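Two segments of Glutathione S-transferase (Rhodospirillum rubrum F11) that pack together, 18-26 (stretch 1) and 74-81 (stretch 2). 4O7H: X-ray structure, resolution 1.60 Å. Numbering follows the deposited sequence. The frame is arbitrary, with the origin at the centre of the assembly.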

# COMPACT_ATOMS: atom_id res chain seq x y z
N VAL A 18 -9.54 6.38 13.81
CA VAL A 18 -10.97 6.39 13.44
C VAL A 18 -11.55 4.98 13.48
O VAL A 18 -12.68 4.76 14.02
CB VAL A 18 -11.19 7.10 12.10
CG1 VAL A 18 -12.67 6.97 11.67
CG2 VAL A 18 -10.72 8.55 12.15
N ALA A 19 -10.81 4.00 12.96
CA ALA A 19 -11.28 2.60 12.95
C ALA A 19 -11.49 2.05 14.37
O ALA A 19 -12.49 1.40 14.65
CB ALA A 19 -10.29 1.74 12.17
N LEU A 20 -10.54 2.29 15.27
CA LEU A 20 -10.63 1.82 16.62
C LEU A 20 -11.93 2.37 17.27
O LEU A 20 -12.68 1.65 17.94
CB LEU A 20 -9.40 2.29 17.38
CG LEU A 20 -8.13 1.47 17.10
CD1 LEU A 20 -6.92 2.25 17.64
CD2 LEU A 20 -8.19 0.07 17.68
N ALA A 21 -12.17 3.66 17.06
CA ALA A 21 -13.37 4.33 17.61
C ALA A 21 -14.67 3.77 16.98
O ALA A 21 -15.66 3.55 17.68
CB ALA A 21 -13.29 5.82 17.46
N GLU A 22 -14.67 3.55 15.67
CA GLU A 22 -15.83 2.98 14.99
C GLU A 22 -16.13 1.59 15.54
O GLU A 22 -17.31 1.23 15.69
CB GLU A 22 -15.57 2.88 13.49
CG GLU A 22 -15.69 4.21 12.76
CD GLU A 22 -17.08 4.79 12.71
OE1 GLU A 22 -18.04 3.99 12.58
OE2 GLU A 22 -17.21 6.04 12.79
N LYS A 23 -15.09 0.86 15.95
CA LYS A 23 -15.26 -0.51 16.51
C LYS A 23 -15.48 -0.48 18.02
O LYS A 23 -15.56 -1.52 18.66
CB LYS A 23 -14.08 -1.38 16.13
CG LYS A 23 -14.16 -1.72 14.64
CD LYS A 23 -13.12 -2.70 14.20
CE LYS A 23 -13.41 -3.17 12.79
NZ LYS A 23 -14.40 -4.26 12.71
N ARG A 24 -15.58 0.71 18.58
CA ARG A 24 -15.80 0.88 20.02
C ARG A 24 -14.70 0.22 20.87
O ARG A 24 -14.94 -0.41 21.92
CB ARG A 24 -17.16 0.35 20.41
CG ARG A 24 -18.25 1.37 20.18
CD ARG A 24 -18.54 1.71 18.75
NE ARG A 24 -19.73 2.59 18.60
CZ ARG A 24 -20.28 2.89 17.42
NH1 ARG A 24 -21.39 3.64 17.34
NH2 ARG A 24 -19.71 2.46 16.31
N LEU A 25 -13.46 0.34 20.39
CA LEU A 25 -12.31 -0.23 21.06
C LEU A 25 -11.56 0.84 21.78
O LEU A 25 -11.06 1.79 21.16
CB LEU A 25 -11.40 -0.94 20.04
CG LEU A 25 -12.07 -2.03 19.24
CD1 LEU A 25 -11.12 -2.52 18.16
CD2 LEU A 25 -12.41 -3.18 20.19
N ASP A 26 -11.42 0.69 23.08
CA ASP A 26 -10.69 1.66 23.85
C ASP A 26 -9.17 1.50 23.57
O ASP A 26 -8.70 0.41 23.35
CB ASP A 26 -10.95 1.44 25.33
CG ASP A 26 -12.42 1.66 25.70
OD1 ASP A 26 -13.08 2.54 25.11
OD2 ASP A 26 -12.91 0.94 26.60
N VAL A 74 -10.27 -9.82 14.32
CA VAL A 74 -10.39 -10.07 15.79
C VAL A 74 -11.62 -9.41 16.41
O VAL A 74 -12.14 -9.87 17.43
CB VAL A 74 -9.08 -9.62 16.45
CG1 VAL A 74 -9.14 -9.76 17.96
CG2 VAL A 74 -7.93 -10.45 15.89
N TYR A 75 -12.08 -8.32 15.82
CA TYR A 75 -13.18 -7.51 16.32
C TYR A 75 -14.16 -7.27 15.15
O TYR A 75 -14.27 -6.15 14.64
CB TYR A 75 -12.71 -6.19 16.88
CG TYR A 75 -11.59 -6.30 17.89
CD1 TYR A 75 -11.84 -6.69 19.22
CD2 TYR A 75 -10.30 -6.04 17.52
CE1 TYR A 75 -10.79 -6.81 20.13
CE2 TYR A 75 -9.25 -6.17 18.43
CZ TYR A 75 -9.50 -6.54 19.74
OH TYR A 75 -8.43 -6.63 20.62
N PRO A 76 -14.85 -8.34 14.72
CA PRO A 76 -15.57 -8.32 13.45
C PRO A 76 -16.73 -7.36 13.37
O PRO A 76 -17.03 -6.86 12.27
CB PRO A 76 -16.02 -9.78 13.24
CG PRO A 76 -15.72 -10.52 14.50
CD PRO A 76 -14.73 -9.71 15.28
N GLU A 77 -17.37 -7.05 14.49
CA GLU A 77 -18.51 -6.15 14.46
C GLU A 77 -18.21 -4.89 15.23
O GLU A 77 -17.62 -5.00 16.32
CB GLU A 77 -19.77 -6.83 15.06
N PRO A 78 -18.59 -3.72 14.71
CA PRO A 78 -19.24 -3.46 13.41
C PRO A 78 -18.22 -3.64 12.28
O PRO A 78 -17.05 -3.31 12.48
CB PRO A 78 -19.65 -2.02 13.49
CG PRO A 78 -18.68 -1.43 14.44
CD PRO A 78 -18.41 -2.47 15.45
N SER A 79 -18.64 -4.16 11.16
CA SER A 79 -17.66 -4.45 10.05
C SER A 79 -17.29 -3.16 9.32
O SER A 79 -18.15 -2.33 9.05
CB SER A 79 -18.28 -5.40 9.03
OG SER A 79 -17.38 -5.66 7.96
N LEU A 80 -16.01 -3.00 8.95
CA LEU A 80 -15.59 -1.90 8.15
C LEU A 80 -15.16 -2.38 6.74
O LEU A 80 -14.66 -1.61 5.95
CB LEU A 80 -14.49 -1.15 8.85
CG LEU A 80 -14.94 -0.42 10.13
CD1 LEU A 80 -13.74 0.15 10.86
CD2 LEU A 80 -15.93 0.68 9.84
N LEU A 81 -15.35 -3.67 6.47
CA LEU A 81 -15.12 -4.20 5.11
C LEU A 81 -16.39 -4.63 4.39
O LEU A 81 -16.44 -4.60 3.17
CB LEU A 81 -14.21 -5.39 5.18
CG LEU A 81 -12.71 -5.10 5.32
CD1 LEU A 81 -11.98 -6.41 5.66
CD2 LEU A 81 -12.12 -4.42 4.12
O HOH W 1 -15.51 -4.29 18.01

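Stretch 1 carries the last turn of a helix that begins earlier in the chain and the loop that follows it; stretch 2 has no regular strand, and Y75 is the first residue after its own helix to leave helical phi/psi. The first helix closes with a Schellman motif: R24 takes a positive phi (58°), and two bonds reach back into the last turn, from L25 N to L20 O (2.9 Å) and from R24 N to A21 O (3.0 Å). Ahead of them, E22 N bonds to V18 O (2.9 Å) and K23 N to A19 O (3.0 Å), with a weak second bond from K23 N to L20 O (3.2 Å). Stretch 2 is extended at E77, P78 and S79, and the peptide bond before P78 is cis. The two backbones lie closest in register at K23 and P78, whose CA atoms are 5.8 Å apart; between A19 CA and L80 CA the distance is 7.9 Å.

K23 is the centre of the contact and has the largest area covered by the other stretch, 104 Å². Its CA-to-CB bond points sideways, but a chain with t angles at chi2 and chi3 carries the amine to stretch 2, where chi4 turns to m. There NZ donates to two backbone carbonyls, Y75 O at 2.7 Å and P78 O at 2.8 Å, so one side chain ties together two points of the loop three residues apart. A further hydrogen bond joins NZ to a residue just outside the stretches. The buried amine thus has polar partners, while the methylenes meet apolar surface: K23 CE lies 3.9 Å from L80 CD1. The backbone of K23 also takes part, since water 1 donates to K23 O and to E77 O, each 2.8 Å from the water oxygen, and so bridges the two main chains.

On one side of K23, L80 points toward the helix and brings CD1 to 4.0 Å from A19 CB and 4.2 Å from E22 CB. This is close apolar packing against the helix surface; L80 CD1 also lies 4.1 Å from A19 CA, so the methyl sits close to the helix backbone. The carboxylate oxygens of E22 are hydrogen-bonded elsewhere in the structure.

Beyond the helix, L25 and Y75 point toward each other. L25 CD1 comes within 3.7 Å of Y75 CD2, and L25 CD2 stands 4.0 Å from the ring centroid, only 23° off the ring normal, a CH-pi contact over one face of the ring. The leucine is thus set over the aromatic face, while the Y75 hydroxyl is hydrogen-bonded elsewhere in the structure.

P78 packs its ring against the helix end, with CG 3.2 Å from E22 O. That carbonyl also accepts a hydrogen bond from R24 NH2 at 2.8 Å, with an N-H...acceptor angle of 155°, which folds the arginine back over its own helix end. R24 NH2 lies 4.4 Å from P78 CG, which sits obliquely to the guanidinium plane.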